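Local coordinates for tail spike protein gp49 (Pseudomonas phage LKA1, PDB 4RU4), which serves as the trimeric tailspike of the phage and cleaves the O-specific polysaccharide of Pseudomonas as a lyase, probably to give the virus access to its host, at residues Leu89-Ile100 / Val205-Val214. Sequence-based numbering, arbitrary orientation.
Sequences LQIAGDGATSII and VVDIASIQIV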
ATOM      1  N   LEU B  89      29.130   6.258  15.570  1.00 11.91           N
ATOM      2  CA  LEU B  89      29.846   5.207  14.864  1.00 10.88           C
ATOM      3  C   LEU B  89      29.535   5.403  13.401  1.00 14.57           C
ATOM      4  O   LEU B  89      28.370   5.342  13.016  1.00  9.47           O
ATOM      5  CB  LEU B  89      29.319   3.833  15.300  1.00  9.13           C
ATOM      6  CG  LEU B  89      29.973   2.581  14.695  1.00  8.11           C
ATOM      7  CD1 LEU B  89      31.470   2.503  15.062  1.00  9.18           C
ATOM      8  CD2 LEU B  89      29.268   1.322  15.167  1.00  8.01           C
ATOM      9  N   GLN B  90      30.563   5.659  12.592  1.00 12.74           N
ATOM     10  CA  GLN B  90      30.374   5.878  11.159  1.00 13.46           C
ATOM     11  C   GLN B  90      31.280   4.929  10.416  1.00 14.50           C
ATOM     12  O   GLN B  90      32.507   5.053  10.494  1.00 12.64           O
ATOM     13  CB  GLN B  90      30.735   7.315  10.794  1.00 11.46           C
ATOM     14  CG  GLN B  90      29.862   8.332  11.487  1.00 12.79           C
ATOM     15  CD  GLN B  90      30.372   9.726  11.231  1.00 14.81           C
ATOM     16  OE1 GLN B  90      31.362  10.143  11.824  1.00 16.01           O
ATOM     17  NE2 GLN B  90      29.727  10.435  10.324  1.00 12.22           N
ATOM     18  N   ILE B  91      30.679   3.959   9.728  1.00  9.87           N
ATOM     19  CA  ILE B  91      31.453   2.938   9.021  1.00 12.84           C
ATOM     20  C   ILE B  91      30.793   2.676   7.686  1.00 13.73           C
ATOM     21  O   ILE B  91      29.588   2.405   7.637  1.00 14.52           O
ATOM     22  CB  ILE B  91      31.480   1.608   9.814  1.00 14.73           C
ATOM     23  CG1 ILE B  91      32.363   1.736  11.041  1.00 18.20           C
ATOM     24  CG2 ILE B  91      31.949   0.425   8.911  1.00 16.20           C
ATOM     25  CD1 ILE B  91      32.051   0.696  12.063  1.00 23.10           C
ATOM     26  N   ALA B  92      31.564   2.791   6.608  1.00 11.23           N
ATOM     27  CA  ALA B  92      31.068   2.484   5.274  1.00 11.95           C
ATOM     28  C   ALA B  92      32.112   1.664   4.508  1.00 14.17           C
ATOM     29  O   ALA B  92      33.305   1.963   4.587  1.00 15.25           O
ATOM     30  CB  ALA B  92      30.738   3.777   4.518  1.00 16.96           C
ATOM     31  N   GLY B  93      31.667   0.638   3.781  1.00 10.15           N
ATOM     32  CA  GLY B  93      32.580  -0.234   3.055  1.00  9.52           C
ATOM     33  C   GLY B  93      32.311  -0.193   1.562  1.00 12.03           C
ATOM     34  O   GLY B  93      31.629   0.722   1.085  1.00  8.36           O
ATOM     35  N   ASP B  94      32.826  -1.181   0.832  1.00  8.88           N
ATOM     36  CA  ASP B  94      32.667  -1.210  -0.622  1.00 15.37           C
ATOM     37  C   ASP B  94      31.574  -2.175  -1.024  1.00 17.02           C
ATOM     38  O   ASP B  94      31.489  -2.585  -2.184  1.00 17.73           O
ATOM     39  CB  ASP B  94      33.971  -1.648  -1.294  1.00 17.17           C
ATOM     40  CG  ASP B  94      35.038  -0.586  -1.234  1.00 20.91           C
ATOM     41  OD1 ASP B  94      34.689   0.600  -1.080  1.00 22.87           O
ATOM     42  OD2 ASP B  94      36.233  -0.935  -1.322  1.00 25.44           O
ATOM     43  N   GLY B  95      30.752  -2.563  -0.053  1.00 12.04           N
ATOM     44  CA  GLY B  95      29.718  -3.544  -0.295  1.00 13.63           C
ATOM     45  C   GLY B  95      30.035  -4.856   0.401  1.00 11.53           C
ATOM     46  O   GLY B  95      30.760  -4.905   1.397  1.00 11.21           O
ATOM     47  N   ALA B  96      29.486  -5.934  -0.135  1.00  8.12           N
ATOM     48  CA  ALA B  96      29.517  -7.226   0.537  1.00  8.46           C
ATOM     49  C   ALA B  96      30.923  -7.803   0.607  1.00 11.22           C
ATOM     50  O   ALA B  96      31.147  -8.774   1.320  1.00 12.10           O
ATOM     51  CB  ALA B  96      28.570  -8.218  -0.176  1.00  6.14           C
ATOM     52  N   THR B  97      31.868  -7.212  -0.136  1.00 12.28           N
ATOM     53  CA  THR B  97      33.264  -7.685  -0.088  1.00 10.33           C
ATOM     54  C   THR B  97      34.052  -7.034   1.045  1.00  8.26           C
ATOM     55  O   THR B  97      35.205  -7.394   1.283  1.00 11.89           O
ATOM     56  CB  THR B  97      34.016  -7.436  -1.413  1.00 11.90           C
ATOM     57  OG1 THR B  97      33.805  -6.083  -1.810  1.00 14.53           O
ATOM     58  CG2 THR B  97      33.504  -8.369  -2.512  1.00 10.90           C
ATOM     59  N   SER B  98      33.440  -6.072   1.732  1.00  8.83           N
ATOM     60  CA  SER B  98      34.044  -5.472   2.917  1.00  8.80           C
ATOM     61  C   SER B  98      33.537  -6.263   4.118  1.00  8.92           C
ATOM     62  O   SER B  98      32.456  -5.967   4.676  1.00  8.88           O
ATOM     63  CB  SER B  98      33.672  -3.991   3.039  1.00 10.32           C
ATOM     64  OG  SER B  98      34.257  -3.201   2.008  1.00 14.30           O
ATOM     65  N   ILE B  99      34.293  -7.289   4.487  1.00  7.86           N
ATOM     66  CA  ILE B  99      33.838  -8.288   5.451  1.00  9.94           C
ATOM     67  C   ILE B  99      34.487  -8.149   6.808  1.00 10.70           C
ATOM     68  O   ILE B  99      35.724  -8.088   6.918  1.00 10.23           O
ATOM     69  CB  ILE B  99      34.121  -9.697   4.910  1.00 12.52           C
ATOM     70  CG1 ILE B  99      33.241  -9.966   3.691  1.00 13.46           C
ATOM     71  CG2 ILE B  99      33.925 -10.779   5.982  1.00 10.44           C
ATOM     72  CD1 ILE B  99      33.790 -11.064   2.784  1.00 13.41           C
ATOM     73  N   ILE B 100      33.653  -8.094   7.847  1.00  8.48           N
ATOM     74  CA  ILE B 100      34.134  -8.140   9.229  1.00  9.61           C
ATOM     75  C   ILE B 100      33.751  -9.509   9.812  1.00  9.82           C
ATOM     76  O   ILE B 100      32.576  -9.884   9.819  1.00 10.31           O
ATOM     77  CB  ILE B 100      33.511  -7.019  10.094  1.00 10.21           C
ATOM     78  CG1 ILE B 100      33.880  -5.640   9.557  1.00 12.12           C
ATOM     79  CG2 ILE B 100      33.931  -7.163  11.545  1.00 12.28           C
ATOM     80  CD1 ILE B 100      33.028  -4.497  10.173  1.00 13.27           C
ATOM     81  N   VAL B 205      26.344  10.746  15.579  1.00 14.62           N
ATOM     82  CA  VAL B 205      25.965  10.191  14.283  1.00 10.56           C
ATOM     83  C   VAL B 205      26.256   8.690  14.215  1.00 11.32           C
ATOM     84  O   VAL B 205      27.391   8.267  14.420  1.00  8.32           O
ATOM     85  CB  VAL B 205      26.727  10.953  13.168  1.00  9.53           C
ATOM     86  CG1 VAL B 205      26.451  10.360  11.773  1.00  9.92           C
ATOM     87  CG2 VAL B 205      26.337  12.454  13.236  1.00 15.13           C
ATOM     88  N   VAL B 206      25.228   7.897  13.932  1.00  9.56           N
ATOM     89  CA  VAL B 206      25.410   6.478  13.644  1.00  7.45           C
ATOM     90  C   VAL B 206      24.986   6.146  12.226  1.00  8.36           C
ATOM     91  O   VAL B 206      23.834   6.354  11.832  1.00  8.83           O
ATOM     92  CB  VAL B 206      24.672   5.585  14.663  1.00 11.03           C
ATOM     93  CG1 VAL B 206      24.770   4.105  14.277  1.00  5.20           C
ATOM     94  CG2 VAL B 206      25.264   5.843  16.051  1.00 11.49           C
ATOM     95  N   ASP B 207      25.941   5.633  11.453  1.00  7.68           N
ATOM     96  CA  ASP B 207      25.698   5.337  10.051  1.00  7.89           C
ATOM     97  C   ASP B 207      26.575   4.140   9.690  1.00  9.76           C
ATOM     98  O   ASP B 207      27.797   4.236   9.705  1.00 12.61           O
ATOM     99  CB  ASP B 207      26.038   6.570   9.192  1.00 11.33           C
ATOM    100  CG  ASP B 207      25.531   6.451   7.754  1.00 22.37           C
ATOM    101  OD1 ASP B 207      25.181   5.336   7.325  1.00 27.41           O
ATOM    102  OD2 ASP B 207      25.507   7.480   7.040  1.00 29.05           O
ATOM    103  N   ILE B 208      25.935   3.014   9.416  0.50  7.54           N
ATOM    104  CA  ILE B 208      26.632   1.799   9.038  0.50  8.91           C
ATOM    105  C   ILE B 208      26.134   1.469   7.645  0.50  8.59           C
ATOM    106  O   ILE B 208      24.924   1.377   7.414  0.50  7.80           O
ATOM    107  CB  ILE B 208      26.298   0.643  10.015  0.50  9.78           C
ATOM    108  CG1 ILE B 208      26.462   1.097  11.473  0.50  9.05           C
ATOM    109  CG2 ILE B 208      27.140  -0.609   9.710  0.50  7.93           C
ATOM    110  CD1 ILE B 208      27.842   1.599  11.822  0.50  8.45           C
ATOM    111  N   ALA B 209      27.046   1.321   6.699  1.00  7.49           N
ATOM    112  CA  ALA B 209      26.619   0.985   5.346  1.00  6.05           C
ATOM    113  C   ALA B 209      27.600   0.132   4.567  1.00  5.07           C
ATOM    114  O   ALA B 209      28.810   0.218   4.773  1.00  7.47           O
ATOM    115  CB  ALA B 209      26.282   2.269   4.564  1.00  7.14           C
ATOM    116  N   SER B 210      27.055  -0.700   3.686  1.00  6.83           N
ATOM    117  CA  SER B 210      27.843  -1.295   2.612  1.00  6.70           C
ATOM    118  C   SER B 210      28.992  -2.112   3.134  1.00  8.26           C
ATOM    119  O   SER B 210      30.141  -1.934   2.682  1.00  8.37           O
ATOM    120  CB  SER B 210      28.367  -0.181   1.718  1.00  7.13           C
ATOM    121  OG  SER B 210      27.292   0.413   1.016  1.00 11.89           O
ATOM    122  N   ILE B 211      28.683  -2.983   4.097  1.00  7.70           N
ATOM    123  CA  ILE B 211      29.644  -3.928   4.650  1.00  6.12           C
ATOM    124  C   ILE B 211      28.917  -5.267   4.817  1.00  8.41           C
ATOM    125  O   ILE B 211      27.681  -5.346   4.721  1.00  9.46           O
ATOM    126  CB  ILE B 211      30.209  -3.477   6.020  1.00  4.75           C
ATOM    127  CG1 ILE B 211      29.072  -3.290   7.042  1.00  8.09           C
ATOM    128  CG2 ILE B 211      31.056  -2.201   5.891  1.00  5.72           C
ATOM    129  CD1 ILE B 211      29.502  -3.327   8.512  1.00  9.87           C
ATOM    130  N   GLN B 212      29.693  -6.309   5.031  1.00  6.66           N
ATOM    131  CA  GLN B 212      29.156  -7.611   5.402  1.00  8.60           C
ATOM    132  C   GLN B 212      29.759  -8.056   6.736  1.00 10.90           C
ATOM    133  O   GLN B 212      30.977  -8.004   6.932  1.00 12.13           O
ATOM    134  CB  GLN B 212      29.423  -8.647   4.308  1.00  7.03           C
ATOM    135  CG  GLN B 212      29.085 -10.097   4.736  1.00  8.18           C
ATOM    136  CD  GLN B 212      29.038 -11.089   3.579  1.00 12.41           C
ATOM    137  OE1 GLN B 212      28.458 -12.159   3.721  1.00 11.62           O
ATOM    138  NE2 GLN B 212      29.659 -10.748   2.435  1.00 13.02           N
ATOM    139  N   ILE B 213      28.897  -8.440   7.664  1.00  6.65           N
ATOM    140  CA  ILE B 213      29.339  -9.029   8.923  1.00  4.62           C
ATOM    141  C   ILE B 213      29.065 -10.525   8.819  1.00  6.18           C
ATOM    142  O   ILE B 213      27.918 -10.925   8.606  1.00  6.40           O
ATOM    143  CB  ILE B 213      28.539  -8.432  10.087  1.00  8.67           C
ATOM    144  CG1 ILE B 213      28.995  -7.001  10.329  1.00  9.79           C
ATOM    145  CG2 ILE B 213      28.691  -9.289  11.384  1.00  7.93           C
ATOM    146  CD1 ILE B 213      28.086  -6.271  11.269  1.00 12.78           C
ATOM    147  N   VAL B 214      30.105 -11.360   8.919  1.00  7.22           N
ATOM    148  CA  VAL B 214      29.865 -12.802   9.023  1.00  8.44           C
ATOM    149  C   VAL B 214      30.098 -13.152  10.475  1.00 10.44           C
ATOM    150  O   VAL B 214      31.246 -13.395  10.889  1.00 10.48           O
ATOM    151  CB  VAL B 214      30.782 -13.604   8.116  1.00 12.56           C
ATOM    152  CG1 VAL B 214      30.473 -15.117   8.227  1.00  9.53           C
ATOM    153  CG2 VAL B 214      30.632 -13.108   6.668  1.00 10.86           C
TER
HETATM  154  O   HOH W   1      28.191   9.139   8.485  1.00 19.20           O
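L89 N donates to V205 O and L89 O accepts from D207 N, opening the parallel ladder by which two successive coils stack in this right-handed beta-helix of the pectate lyase type. The pair illustrates how a solenoid satisfies its backbone rung by rung: I91 is held through both its N-H and its carbonyl by the same neighbouring strand, to D207 O and from A209 N, while the intervening Q90 turns its own backbone bonds to V70 in the coil before.

At the corner between the faces the two chains differ in length, with a type I turn from G95 to S98 in one and only the bend at S210 and I211 in the other. S210 O receives G95 N (2.9 Å), the donor standing 52° out of the carbonyl plane, and S98 OG accepts D94 N in a nearly straight bond while also bonded to I72 O. S210 OG is satisfied by D235 OD2, on the next coil. Past the corner the ladder resumes: Q212 N meets S98 O, Q212 O takes I100 N, and I100 O takes V214 N.

Inside the coil the apolar ends touch, crossing at an angle, I91 CG2 lying against I211 CG2 (4.1 Å) and I211 CD1 against I100 CD1 (4.1 Å). On the outer side Q90 NE2 donates to a water 2.7 Å away, which makes a weak link to D207 OD2, and also bonds T97 of a neighbouring subunit, so this end of the rung belongs to the trimer interface.

Q212 adds a side-chain bond between the two coils at the corner. With CG anti to the backbone N (chi1 171°) and the chain extended, its amide lies beside I99, and NE2 donates in the carbonyl plane to a lone pair of A96 O, 2.7 Å away and 1° out of the amide plane.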